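CYCLIN domain-containing protein (Chaetomium thermophilum, PDB 6Z3U) probably acts as the cyclin subunit that regulates the kinase partner within the CDK-activating kinase (CAK) complex. Local coordinates at residues R218-F223 and L241-L246; R190-A195 and A212-A217; S237-A242 and D327-E332. All blocks are in the same frame, centred on the assembly; numbering follows the deposited sequence.

Contact 1: residues R218-F223 and L241-L246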
ATOM      1  N   ARG A 218       0.726  -9.876 -21.453  1.00 55.23           N
ATOM      2  CA  ARG A 218       1.539  -9.035 -20.581  1.00 53.70           C
ATOM      3  C   ARG A 218       1.967  -7.753 -21.287  1.00 57.48           C
ATOM      4  O   ARG A 218       1.905  -6.666 -20.700  1.00 52.26           O
ATOM      5  CB  ARG A 218       2.759  -9.816 -20.092  1.00 54.10           C
ATOM      6  CG  ARG A 218       3.507  -9.116 -18.975  1.00 53.79           C
ATOM      7  CD  ARG A 218       4.461 -10.049 -18.246  1.00 60.61           C
ATOM      8  NE  ARG A 218       5.410 -10.680 -19.159  1.00 67.35           N
ATOM      9  CZ  ARG A 218       5.653 -11.987 -19.229  1.00 66.71           C
ATOM     10  NH1 ARG A 218       5.037 -12.844 -18.422  1.00 62.12           N
ATOM     11  NH2 ARG A 218       6.538 -12.437 -20.107  1.00 72.04           N
ATOM     12  N   GLU A 219       2.403  -7.856 -22.546  1.00 60.29           N
ATOM     13  CA  GLU A 219       2.761  -6.660 -23.301  1.00 57.13           C
ATOM     14  C   GLU A 219       1.557  -5.744 -23.491  1.00 57.48           C
ATOM     15  O   GLU A 219       1.692  -4.516 -23.462  1.00 59.61           O
ATOM     16  CB  GLU A 219       3.354  -7.045 -24.657  1.00 63.84           C
ATOM     17  CG  GLU A 219       4.823  -7.460 -24.617  1.00 76.34           C
ATOM     18  CD  GLU A 219       5.731  -6.384 -24.033  1.00 76.01           C
ATOM     19  OE1 GLU A 219       5.296  -5.215 -23.938  1.00 62.01           O
ATOM     20  OE2 GLU A 219       6.881  -6.712 -23.667  1.00 75.78           O
ATOM     21  N   ILE A 220       0.374  -6.323 -23.702  1.00 55.32           N
ATOM     22  CA  ILE A 220      -0.839  -5.516 -23.808  1.00 54.60           C
ATOM     23  C   ILE A 220      -1.090  -4.771 -22.504  1.00 52.54           C
ATOM     24  O   ILE A 220      -1.340  -3.560 -22.495  1.00 55.35           O
ATOM     25  CB  ILE A 220      -2.039  -6.400 -24.195  1.00 55.24           C
ATOM     26  CG1 ILE A 220      -1.790  -7.052 -25.559  1.00 57.53           C
ATOM     27  CG2 ILE A 220      -3.321  -5.572 -24.201  1.00 56.33           C
ATOM     28  CD1 ILE A 220      -2.914  -7.950 -26.039  1.00 58.45           C
ATOM     29  N   LEU A 221      -1.028  -5.488 -21.379  1.00 51.93           N
ATOM     30  CA  LEU A 221      -1.266  -4.854 -20.089  1.00 51.47           C
ATOM     31  C   LEU A 221      -0.236  -3.770 -19.806  1.00 50.23           C
ATOM     32  O   LEU A 221      -0.543  -2.779 -19.132  1.00 54.03           O
ATOM     33  CB  LEU A 221      -1.247  -5.904 -18.978  1.00 54.60           C
ATOM     34  CG  LEU A 221      -2.416  -6.894 -18.940  1.00 49.71           C
ATOM     35  CD1 LEU A 221      -2.235  -7.879 -17.793  1.00 49.35           C
ATOM     36  CD2 LEU A 221      -3.753  -6.176 -18.818  1.00 49.04           C
ATOM     37  N   ARG A 222       0.985  -3.937 -20.316  1.00 53.62           N
ATOM     38  CA  ARG A 222       2.059  -2.982 -20.079  1.00 54.52           C
ATOM     39  C   ARG A 222       1.861  -1.657 -20.802  1.00 52.11           C
ATOM     40  O   ARG A 222       2.602  -0.710 -20.519  1.00 55.38           O
ATOM     41  CB  ARG A 222       3.395  -3.595 -20.511  1.00 54.24           C
ATOM     42  CG  ARG A 222       3.999  -4.548 -19.491  1.00 55.32           C
ATOM     43  CD  ARG A 222       4.899  -5.582 -20.153  1.00 55.31           C
ATOM     44  NE  ARG A 222       5.685  -6.324 -19.171  1.00 45.77           N
ATOM     45  CZ  ARG A 222       6.902  -6.812 -19.393  1.00 55.54           C
ATOM     46  NH1 ARG A 222       7.534  -7.468 -18.429  1.00 58.39           N
ATOM     47  NH2 ARG A 222       7.488  -6.651 -20.573  1.00 62.17           N
ATOM     48  N   PHE A 223       0.902  -1.558 -21.724  1.00 54.04           N
ATOM     49  CA  PHE A 223       0.755  -0.332 -22.498  1.00 55.42           C
ATOM     50  C   PHE A 223      -0.708   0.055 -22.690  1.00 52.41           C
ATOM     51  O   PHE A 223      -1.098   1.189 -22.395  1.00 53.99           O
ATOM     52  CB  PHE A 223       1.428  -0.490 -23.864  1.00 54.42           C
ATOM     53  CG  PHE A 223       1.502   0.782 -24.656  1.00 55.83           C
ATOM     54  CD1 PHE A 223       2.567   1.649 -24.476  1.00 56.34           C
ATOM     55  CD2 PHE A 223       0.516   1.120 -25.567  1.00 56.48           C
ATOM     56  CE1 PHE A 223       2.652   2.825 -25.191  1.00 53.74           C
ATOM     57  CE2 PHE A 223       0.596   2.298 -26.288  1.00 53.81           C
ATOM     58  CZ  PHE A 223       1.667   3.150 -26.099  1.00 55.57           C
ATOM     59  N   LEU A 241      -8.622  -9.960 -17.960  1.00 54.03           N
ATOM     60  CA  LEU A 241      -9.290 -10.870 -18.885  1.00 54.94           C
ATOM     61  C   LEU A 241      -9.380 -10.274 -20.285  1.00 54.37           C
ATOM     62  O   LEU A 241      -9.305 -11.006 -21.278  1.00 54.93           O
ATOM     63  CB  LEU A 241     -10.685 -11.218 -18.362  1.00 54.23           C
ATOM     64  CG  LEU A 241     -10.744 -12.093 -17.107  1.00 49.90           C
ATOM     65  CD1 LEU A 241     -12.137 -12.064 -16.499  1.00 47.17           C
ATOM     66  CD2 LEU A 241     -10.334 -13.523 -17.424  1.00 44.99           C
ATOM     67  N   ALA A 242      -9.524  -8.950 -20.385  1.00 61.00           N
ATOM     68  CA  ALA A 242      -9.622  -8.318 -21.696  1.00 53.27           C
ATOM     69  C   ALA A 242      -8.308  -8.422 -22.460  1.00 55.08           C
ATOM     70  O   ALA A 242      -8.302  -8.744 -23.654  1.00 57.88           O
ATOM     71  CB  ALA A 242     -10.040  -6.857 -21.542  1.00 57.48           C
ATOM     72  N   ALA A 243      -7.183  -8.165 -21.789  1.00 54.64           N
ATOM     73  CA  ALA A 243      -5.890  -8.304 -22.449  1.00 57.00           C
ATOM     74  C   ALA A 243      -5.642  -9.745 -22.871  1.00 58.83           C
ATOM     75  O   ALA A 243      -5.081 -10.000 -23.942  1.00 61.11           O
ATOM     76  CB  ALA A 243      -4.774  -7.814 -21.528  1.00 54.02           C
ATOM     77  N   LEU A 244      -6.057 -10.705 -22.039  1.00 61.43           N
ATOM     78  CA  LEU A 244      -5.944 -12.110 -22.420  1.00 62.85           C
ATOM     79  C   LEU A 244      -6.902 -12.446 -23.555  1.00 65.80           C
ATOM     80  O   LEU A 244      -6.561 -13.226 -24.452  1.00 61.86           O
ATOM     81  CB  LEU A 244      -6.204 -13.004 -21.207  1.00 59.07           C
ATOM     82  CG  LEU A 244      -6.262 -14.512 -21.463  1.00 64.78           C
ATOM     83  CD1 LEU A 244      -4.960 -15.024 -22.063  1.00 62.97           C
ATOM     84  CD2 LEU A 244      -6.579 -15.255 -20.172  1.00 53.58           C
ATOM     85  N   SER A 245      -8.106 -11.867 -23.533  1.00 65.25           N
ATOM     86  CA  SER A 245      -9.057 -12.101 -24.614  1.00 65.75           C
ATOM     87  C   SER A 245      -8.508 -11.618 -25.949  1.00 59.87           C
ATOM     88  O   SER A 245      -8.784 -12.223 -26.990  1.00 62.89           O
ATOM     89  CB  SER A 245     -10.383 -11.406 -24.306  1.00 66.08           C
ATOM     90  OG  SER A 245     -11.384 -11.789 -25.234  1.00 72.85           O
ATOM     91  N   LEU A 246      -7.739 -10.527 -25.937  1.00 72.81           N
ATOM     92  CA  LEU A 246      -7.111 -10.052 -27.163  1.00 61.20           C
ATOM     93  C   LEU A 246      -5.976 -10.969 -27.598  1.00 61.87           C
ATOM     94  O   LEU A 246      -5.756 -11.156 -28.800  1.00 65.02           O
ATOM     95  CB  LEU A 246      -6.595  -8.627 -26.961  1.00 58.95           C
ATOM     96  CG  LEU A 246      -7.670  -7.551 -26.801  1.00 58.28           C
ATOM     97  CD1 LEU A 246      -7.108  -6.332 -26.094  1.00 58.12           C
ATOM     98  CD2 LEU A 246      -8.238  -7.164 -28.155  1.00 61.54           C
TER
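Ile-220 and Leu-221 meet Ala-243 and Leu-246 without any flat group at the interface, and the guanidinium of Arg-222 lies on the far side of segment 218-223. One face of that guanidinium carries Arg-218 NE, 3.8 Å above the plane and offset toward the rim. Its NH2 makes a weak hydrogen bond, part of a salt bridge, with Glu-219 OE2 at 3.2 Å, while its NE pairs with Asp-108. The polar groups of 218-223 are thus sorted from the apolar ones, as expected where helices 207-221 and 236-247 pack in the all-helical cyclin C-terminal domain. The backbones come close, with the CA atoms of Ile-220 and Ala-243 5.9 Å apart, a spacing allowed by the single methyl of Ala-243. Ile-220 uses two branches. CG2, anti to the backbone N, rests 3.8 Å from Ala-243 CB. CG1 takes the position beside the N (chi1 -61°), and its extended continuation carries CD1 along the partner helix, 3.6 Å from Ala-243 O and 3.9 Å from Leu-246 CB. The Ile-220 and Leu-246 side chains cross obliquely. With an alanine in place of Ile-220, both branches would go, which would probably open a gap over Ala-243 and deprive Leu-246 CB of its methyl neighbour. Helix 313-330 covers Leu-246 through Leu-329, and Leu-221 also touches Phe-189 and Leu-192. The Ala-243 methyl is held from a second direction by Leu-221, whose CD2 lies 3.3 Å from Ala-243 CB.

Contact 2: residues R190-A195 and A212-A217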
ATOM      1  N   ARG A 190      -0.178  -9.155 -11.805  1.00 53.23           N
ATOM      2  CA  ARG A 190      -0.227 -10.358 -10.982  1.00 54.29           C
ATOM      3  C   ARG A 190      -1.513 -11.138 -11.213  1.00 52.44           C
ATOM      4  O   ARG A 190      -1.514 -12.371 -11.120  1.00 53.86           O
ATOM      5  CB  ARG A 190      -0.086  -9.991  -9.507  1.00 52.44           C
ATOM      6  CG  ARG A 190       0.294 -11.159  -8.617  1.00 47.05           C
ATOM      7  CD  ARG A 190       0.483 -10.713  -7.179  1.00 45.06           C
ATOM      8  NE  ARG A 190       1.624  -9.814  -7.026  1.00 44.03           N
ATOM      9  CZ  ARG A 190       1.551  -8.484  -7.041  1.00 45.23           C
ATOM     10  NH1 ARG A 190       0.385  -7.871  -7.202  1.00 43.54           N
ATOM     11  NH2 ARG A 190       2.655  -7.765  -6.894  1.00 53.06           N
ATOM     12  N   ALA A 191      -2.615 -10.442 -11.503  1.00 52.06           N
ATOM     13  CA  ALA A 191      -3.852 -11.129 -11.857  1.00 52.25           C
ATOM     14  C   ALA A 191      -3.669 -12.010 -13.086  1.00 58.32           C
ATOM     15  O   ALA A 191      -4.282 -13.080 -13.180  1.00 61.59           O
ATOM     16  CB  ALA A 191      -4.963 -10.107 -12.096  1.00 49.19           C
ATOM     17  N   LEU A 192      -2.841 -11.578 -14.040  1.00 60.17           N
ATOM     18  CA  LEU A 192      -2.618 -12.372 -15.243  1.00 58.24           C
ATOM     19  C   LEU A 192      -1.947 -13.698 -14.906  1.00 63.83           C
ATOM     20  O   LEU A 192      -2.400 -14.765 -15.337  1.00 70.25           O
ATOM     21  CB  LEU A 192      -1.771 -11.581 -16.241  1.00 58.93           C
ATOM     22  CG  LEU A 192      -1.295 -12.319 -17.496  1.00 53.07           C
ATOM     23  CD1 LEU A 192      -2.465 -12.800 -18.339  1.00 54.26           C
ATOM     24  CD2 LEU A 192      -0.379 -11.420 -18.313  1.00 61.95           C
ATOM     25  N   ARG A 193      -0.867 -13.651 -14.125  1.00 63.73           N
ATOM     26  CA  ARG A 193      -0.170 -14.881 -13.766  1.00 57.82           C
ATOM     27  C   ARG A 193      -1.062 -15.790 -12.933  1.00 63.61           C
ATOM     28  O   ARG A 193      -0.909 -17.017 -12.973  1.00 71.00           O
ATOM     29  CB  ARG A 193       1.122 -14.548 -13.022  1.00 56.54           C
ATOM     30  CG  ARG A 193       2.075 -15.720 -12.869  1.00 54.06           C
ATOM     31  CD  ARG A 193       3.508 -15.238 -12.696  1.00 65.48           C
ATOM     32  NE  ARG A 193       4.159 -14.995 -13.981  1.00 61.23           N
ATOM     33  CZ  ARG A 193       5.349 -14.420 -14.124  1.00 66.74           C
ATOM     34  NH1 ARG A 193       6.030 -14.018 -13.059  1.00 72.05           N
ATOM     35  NH2 ARG A 193       5.858 -14.242 -15.337  1.00 74.74           N
ATOM     36  N   GLY A 194      -2.001 -15.210 -12.182  1.00 70.79           N
ATOM     37  CA  GLY A 194      -2.964 -16.025 -11.461  1.00 61.40           C
ATOM     38  C   GLY A 194      -3.947 -16.712 -12.389  1.00 63.99           C
ATOM     39  O   GLY A 194      -4.316 -17.870 -12.171  1.00 64.38           O
ATOM     40  N   ALA A 195      -4.379 -16.013 -13.441  1.00 61.80           N
ATOM     41  CA  ALA A 195      -5.316 -16.603 -14.389  1.00 59.77           C
ATOM     42  C   ALA A 195      -4.680 -17.730 -15.193  1.00 62.94           C
ATOM     43  O   ALA A 195      -5.376 -18.672 -15.587  1.00 72.60           O
ATOM     44  CB  ALA A 195      -5.853 -15.525 -15.331  1.00 55.25           C
ATOM     45  N   ALA A 212       2.356 -18.494 -25.026  1.00 71.19           N
ATOM     46  CA  ALA A 212       2.186 -17.428 -26.006  1.00 73.62           C
ATOM     47  C   ALA A 212       1.109 -16.439 -25.573  1.00 75.42           C
ATOM     48  O   ALA A 212       1.283 -15.223 -25.707  1.00 80.26           O
ATOM     49  CB  ALA A 212       1.846 -18.022 -27.372  1.00 73.92           C
ATOM     50  N   ALA A 213      -0.010 -16.941 -25.047  1.00 72.57           N
ATOM     51  CA  ALA A 213      -1.079 -16.051 -24.605  1.00 65.73           C
ATOM     52  C   ALA A 213      -0.600 -15.142 -23.481  1.00 71.69           C
ATOM     53  O   ALA A 213      -0.848 -13.930 -23.497  1.00 68.02           O
ATOM     54  CB  ALA A 213      -2.291 -16.868 -24.158  1.00 71.45           C
ATOM     55  N   GLU A 214       0.095 -15.711 -22.491  1.00 72.76           N
ATOM     56  CA  GLU A 214       0.576 -14.912 -21.368  1.00 72.90           C
ATOM     57  C   GLU A 214       1.590 -13.872 -21.823  1.00 75.91           C
ATOM     58  O   GLU A 214       1.540 -12.714 -21.390  1.00 65.66           O
ATOM     59  CB  GLU A 214       1.192 -15.818 -20.301  1.00 68.11           C
ATOM     60  CG  GLU A 214       1.713 -15.064 -19.082  1.00 65.91           C
ATOM     61  CD  GLU A 214       2.223 -15.987 -17.991  1.00 68.18           C
ATOM     62  OE1 GLU A 214       2.867 -15.491 -17.041  1.00 65.31           O
ATOM     63  OE2 GLU A 214       1.984 -17.209 -18.083  1.00 71.89           O
ATOM     64  N   GLN A 215       2.529 -14.269 -22.685  1.00 72.51           N
ATOM     65  CA  GLN A 215       3.537 -13.330 -23.160  1.00 66.83           C
ATOM     66  C   GLN A 215       2.888 -12.114 -23.805  1.00 64.37           C
ATOM     67  O   GLN A 215       3.233 -10.970 -23.488  1.00 63.32           O
ATOM     68  CB  GLN A 215       4.472 -14.025 -24.151  1.00 76.83           C
ATOM     69  CG  GLN A 215       5.363 -15.088 -23.535  1.00 87.65           C
ATOM     70  CD  GLN A 215       6.328 -15.687 -24.540  1.00107.70           C
ATOM     71  OE1 GLN A 215       6.016 -16.674 -25.207  1.00100.23           O
ATOM     72  NE2 GLN A 215       7.508 -15.088 -24.657  1.00128.09           N
ATOM     73  N   ARG A 216       1.936 -12.341 -24.710  1.00 62.37           N
ATOM     74  CA  ARG A 216       1.307 -11.223 -25.403  1.00 61.96           C
ATOM     75  C   ARG A 216       0.443 -10.411 -24.449  1.00 66.84           C
ATOM     76  O   ARG A 216       0.536  -9.178 -24.407  1.00 73.11           O
ATOM     77  CB  ARG A 216       0.481 -11.722 -26.588  1.00 64.66           C
ATOM     78  CG  ARG A 216      -0.198 -10.601 -27.374  1.00 66.01           C
ATOM     79  CD  ARG A 216       0.821  -9.575 -27.848  1.00 63.94           C
ATOM     80  NE  ARG A 216       0.226  -8.501 -28.635  1.00 64.01           N
ATOM     81  CZ  ARG A 216       0.877  -7.402 -28.999  1.00 71.86           C
ATOM     82  NH1 ARG A 216       0.263  -6.472 -29.716  1.00 79.27           N
ATOM     83  NH2 ARG A 216       2.143  -7.229 -28.641  1.00 74.35           N
ATOM     84  N   ALA A 217      -0.413 -11.086 -23.679  1.00 64.92           N
ATOM     85  CA  ALA A 217      -1.287 -10.381 -22.749  1.00 60.07           C
ATOM     86  C   ALA A 217      -0.498  -9.479 -21.811  1.00 55.00           C
ATOM     87  O   ALA A 217      -0.992  -8.421 -21.407  1.00 53.88           O
ATOM     88  CB  ALA A 217      -2.114 -11.384 -21.942  1.00 59.21           C
TER
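Leu-192 and Glu-214 each give up about 70 Å² to this contact, far more than Ala-217 and Arg-193 beside them. Leu-192 CG stands anti to the backbone N, which sends both methyls across to the facing helix: CD1 lies 3.9 Å from Ala-217 CB, and CD2 lies 3.9 Å from the backbone O of Glu-214. Glu-214 has an extended chain that carries its carboxylate along the flank of this apolar patch to Arg-193. There Arg-193, bent at its third torsion, offers its NE to Glu-214 OE1 at 3.4 Å. The bond is nearly straight (165°) but long, hence a weak hydrogen bond within a salt bridge. OE1 sits at the guanidinium edge, in its plane, although the carboxylate itself is turned 62° from that plane. The stronger polar partner of Glu-214 is His-24 of the RING-type domain-containing protein, whose NE2 bonds to OE2; the same chain packs its Tyr-46 on Arg-193. Contact 2 thus joins internal packing to a subunit interface. The short helical segments run antiparallel, 170° between directions and 10.6 Å apart at the axes, so that helices 189-200 and 207-221, successive in the chain, form an antiparallel pair in the all-helical cyclin C-terminal domain.

Contact 3: residues S237-A242 and D327-E332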
ATOM      1  N   SER A 237      -9.306  -7.404 -12.674  1.00 47.16           N
ATOM      2  CA  SER A 237      -9.720  -8.688 -13.229  1.00 45.92           C
ATOM      3  C   SER A 237     -10.357  -8.497 -14.598  1.00 49.79           C
ATOM      4  O   SER A 237     -10.077  -9.251 -15.536  1.00 52.27           O
ATOM      5  CB  SER A 237     -10.695  -9.389 -12.284  1.00 48.60           C
ATOM      6  OG  SER A 237     -11.892  -8.643 -12.140  1.00 47.01           O
ATOM      7  N   GLN A 238     -11.215  -7.484 -14.731  1.00 45.56           N
ATOM      8  CA  GLN A 238     -11.860  -7.222 -16.012  1.00 42.01           C
ATOM      9  C   GLN A 238     -10.835  -6.825 -17.068  1.00 56.62           C
ATOM     10  O   GLN A 238     -10.852  -7.340 -18.192  1.00 57.24           O
ATOM     11  CB  GLN A 238     -12.918  -6.131 -15.838  1.00 46.05           C
ATOM     12  CG  GLN A 238     -14.079  -6.546 -14.947  1.00 42.60           C
ATOM     13  CD  GLN A 238     -14.981  -5.384 -14.579  1.00 42.09           C
ATOM     14  OE1 GLN A 238     -14.718  -4.240 -14.945  1.00 42.06           O
ATOM     15  NE2 GLN A 238     -16.050  -5.674 -13.848  1.00 46.15           N
ATOM     16  N   ILE A 239      -9.932  -5.904 -16.724  1.00 51.23           N
ATOM     17  CA  ILE A 239      -8.884  -5.506 -17.660  1.00 49.46           C
ATOM     18  C   ILE A 239      -7.983  -6.691 -17.984  1.00 51.40           C
ATOM     19  O   ILE A 239      -7.606  -6.906 -19.143  1.00 51.89           O
ATOM     20  CB  ILE A 239      -8.076  -4.325 -17.088  1.00 45.39           C
ATOM     21  CG1 ILE A 239      -8.976  -3.101 -16.912  1.00 47.23           C
ATOM     22  CG2 ILE A 239      -6.895  -4.000 -17.991  1.00 51.08           C
ATOM     23  CD1 ILE A 239      -8.320  -1.964 -16.163  1.00 47.09           C
ATOM     24  N   MET A 240      -7.620  -7.474 -16.966  1.00 57.64           N
ATOM     25  CA  MET A 240      -6.737  -8.617 -17.181  1.00 54.82           C
ATOM     26  C   MET A 240      -7.351  -9.607 -18.163  1.00 51.27           C
ATOM     27  O   MET A 240      -6.685 -10.063 -19.099  1.00 49.54           O
ATOM     28  CB  MET A 240      -6.433  -9.295 -15.844  1.00 56.70           C
ATOM     29  CG  MET A 240      -5.620 -10.570 -15.964  1.00 52.86           C
ATOM     30  SD  MET A 240      -6.657 -12.026 -16.175  1.00 40.91           S
ATOM     31  CE  MET A 240      -5.801 -12.859 -17.504  1.00 57.09           C
ATOM     32  N   LEU A 241      -8.622  -9.960 -17.960  1.00 54.03           N
ATOM     33  CA  LEU A 241      -9.290 -10.870 -18.885  1.00 54.94           C
ATOM     34  C   LEU A 241      -9.380 -10.274 -20.285  1.00 54.37           C
ATOM     35  O   LEU A 241      -9.305 -11.006 -21.278  1.00 54.93           O
ATOM     36  CB  LEU A 241     -10.685 -11.218 -18.362  1.00 54.23           C
ATOM     37  CG  LEU A 241     -10.744 -12.093 -17.107  1.00 49.90           C
ATOM     38  CD1 LEU A 241     -12.137 -12.064 -16.499  1.00 47.17           C
ATOM     39  CD2 LEU A 241     -10.334 -13.523 -17.424  1.00 44.99           C
ATOM     40  N   ALA A 242      -9.524  -8.950 -20.385  1.00 61.00           N
ATOM     41  CA  ALA A 242      -9.622  -8.318 -21.696  1.00 53.27           C
ATOM     42  C   ALA A 242      -8.308  -8.422 -22.460  1.00 55.08           C
ATOM     43  O   ALA A 242      -8.302  -8.744 -23.654  1.00 57.88           O
ATOM     44  CB  ALA A 242     -10.040  -6.857 -21.542  1.00 57.48           C
ATOM     45  N   ASP A 327     -12.731  -3.716 -26.448  1.00 75.51           N
ATOM     46  CA  ASP A 327     -12.761  -2.737 -27.529  1.00 75.55           C
ATOM     47  C   ASP A 327     -11.998  -1.471 -27.157  1.00 66.52           C
ATOM     48  O   ASP A 327     -11.327  -0.871 -28.005  1.00 63.30           O
ATOM     49  CB  ASP A 327     -14.210  -2.408 -27.889  1.00 81.90           C
ATOM     50  CG  ASP A 327     -14.947  -3.594 -28.490  1.00 86.37           C
ATOM     51  OD1 ASP A 327     -14.312  -4.387 -29.218  1.00 79.19           O
ATOM     52  OD2 ASP A 327     -16.160  -3.738 -28.228  1.00 92.15           O
ATOM     53  N   MET A 328     -12.088  -1.047 -25.894  1.00 71.37           N
ATOM     54  CA  MET A 328     -11.347   0.134 -25.462  1.00 67.30           C
ATOM     55  C   MET A 328      -9.843  -0.086 -25.578  1.00 62.69           C
ATOM     56  O   MET A 328      -9.108   0.810 -26.009  1.00 57.58           O
ATOM     57  CB  MET A 328     -11.726   0.495 -24.025  1.00 66.42           C
ATOM     58  CG  MET A 328     -11.015   1.733 -23.499  1.00 65.06           C
ATOM     59  SD  MET A 328     -11.725   2.377 -21.969  1.00 59.73           S
ATOM     60  CE  MET A 328     -12.087   4.062 -22.459  1.00 66.12           C
ATOM     61  N   LEU A 329      -9.368  -1.275 -25.198  1.00 61.77           N
ATOM     62  CA  LEU A 329      -7.937  -1.555 -25.251  1.00 57.55           C
ATOM     63  C   LEU A 329      -7.432  -1.639 -26.687  1.00 60.96           C
ATOM     64  O   LEU A 329      -6.311  -1.210 -26.983  1.00 63.27           O
ATOM     65  CB  LEU A 329      -7.634  -2.859 -24.511  1.00 56.59           C
ATOM     66  CG  LEU A 329      -7.225  -2.739 -23.043  1.00 55.45           C
ATOM     67  CD1 LEU A 329      -8.244  -1.936 -22.249  1.00 62.78           C
ATOM     68  CD2 LEU A 329      -7.035  -4.122 -22.439  1.00 57.69           C
ATOM     69  N   SER A 330      -8.241  -2.193 -27.592  1.00 60.46           N
ATOM     70  CA  SER A 330      -7.784  -2.418 -28.958  1.00 61.97           C
ATOM     71  C   SER A 330      -7.360  -1.132 -29.660  1.00 63.14           C
ATOM     72  O   SER A 330      -6.557  -1.190 -30.598  1.00 62.21           O
ATOM     73  CB  SER A 330      -8.887  -3.104 -29.765  1.00 76.78           C
ATOM     74  OG  SER A 330      -9.971  -2.219 -29.991  1.00 86.66           O
ATOM     75  N   LYS A 331      -7.878   0.021 -29.234  1.00 64.80           N
ATOM     76  CA  LYS A 331      -7.571   1.280 -29.903  1.00 63.77           C
ATOM     77  C   LYS A 331      -6.168   1.794 -29.607  1.00 58.90           C
ATOM     78  O   LYS A 331      -5.731   2.748 -30.262  1.00 58.98           O
ATOM     79  CB  LYS A 331      -8.600   2.339 -29.500  1.00 63.37           C
ATOM     80  CG  LYS A 331      -9.992   2.092 -30.066  1.00 63.39           C
ATOM     81  CD  LYS A 331     -11.020   3.056 -29.490  1.00 62.80           C
ATOM     82  CE  LYS A 331     -11.224   2.808 -28.003  1.00 73.27           C
ATOM     83  NZ  LYS A 331     -12.383   3.555 -27.444  1.00 87.86           N
ATOM     84  N   GLU A 332      -5.454   1.201 -28.650  1.00 63.01           N
ATOM     85  CA  GLU A 332      -4.102   1.631 -28.305  1.00 59.88           C
ATOM     86  C   GLU A 332      -3.263   0.406 -27.930  1.00 55.28           C
ATOM     87  O   GLU A 332      -2.793   0.246 -26.808  1.00 53.71           O
ATOM     88  CB  GLU A 332      -4.135   2.661 -27.177  1.00 54.05           C
ATOM     89  CG  GLU A 332      -3.135   3.797 -27.339  1.00 65.82           C
ATOM     90  CD  GLU A 332      -3.398   4.649 -28.572  1.00 65.78           C
ATOM     91  OE1 GLU A 332      -4.558   5.065 -28.778  1.00 64.85           O
ATOM     92  OE2 GLU A 332      -2.442   4.908 -29.335  1.00 63.07           O
TER
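Two torsions set the position of the Leu-329 methyl, CD2, that meets Ile-239 and Ala-242: chi1 is -94°, away from the usual staggered positions, and chi2 is 54°. Together they direct CD2 at the facing helix, 4.2 Å from Ala-242 CB and 4.5 Å from Ile-239 CG2. The same methyl lies 4.4 Å from Ile-239 O, so a single branch of Leu-329 serves every contact between the segments. Ile-239 presents CG2 because that branch lies anti to its backbone N. The CA atoms of Ala-242 and Leu-329 are 7.8 Å apart, and only 96 Å² is buried in all, evidence of a light, purely apolar touch. Cys-325, one turn earlier on helix 313-330, extends the patch by packing on both Ile-239 and Ala-242. Helix 230-233 supports it as well, with Ala-230 touching Ile-239 and Leu-329. Beside the patch, Ser-330 OG donates to Asp-327 O at 2.8 Å, tilted 29° from the carbonyl plane, which ties this hydroxyl back to the carbonyl three residues earlier. On helix 236-247, Gln-238 uses NE2 to bond to Val-60 O of the RING-type domain-containing protein, so that the helix serves both the interior and a partner chain. The contact joins helices 236-247 and 313-330, distant in sequence yet neighbours in the helical bundle of the cyclin C-terminal domain.

All three contacts have mainly buried touching residues and lie within the cyclin C-terminal domain. Contacts 1 and 3 both use helix 236-247, which meets helix 207-221 in one and helix 313-330 in the other; their centres are about 6 Å apart, and both are wholly apolar. Contact 2 shares helix 207-221 with contact 1 but differs in chemistry, adding a weak salt bridge between buried Glu-214 and partly exposed Arg-193, beside the RING-type domain-containing protein, which also touches helix 236-247. Met-240 connects contacts 2 and 3, its CE 3.4 Å from Leu-192 CD1, although their centres lie about 13 Å apart. By buried area, contacts 1 and 2 are comparable, with contact 3 about half as large.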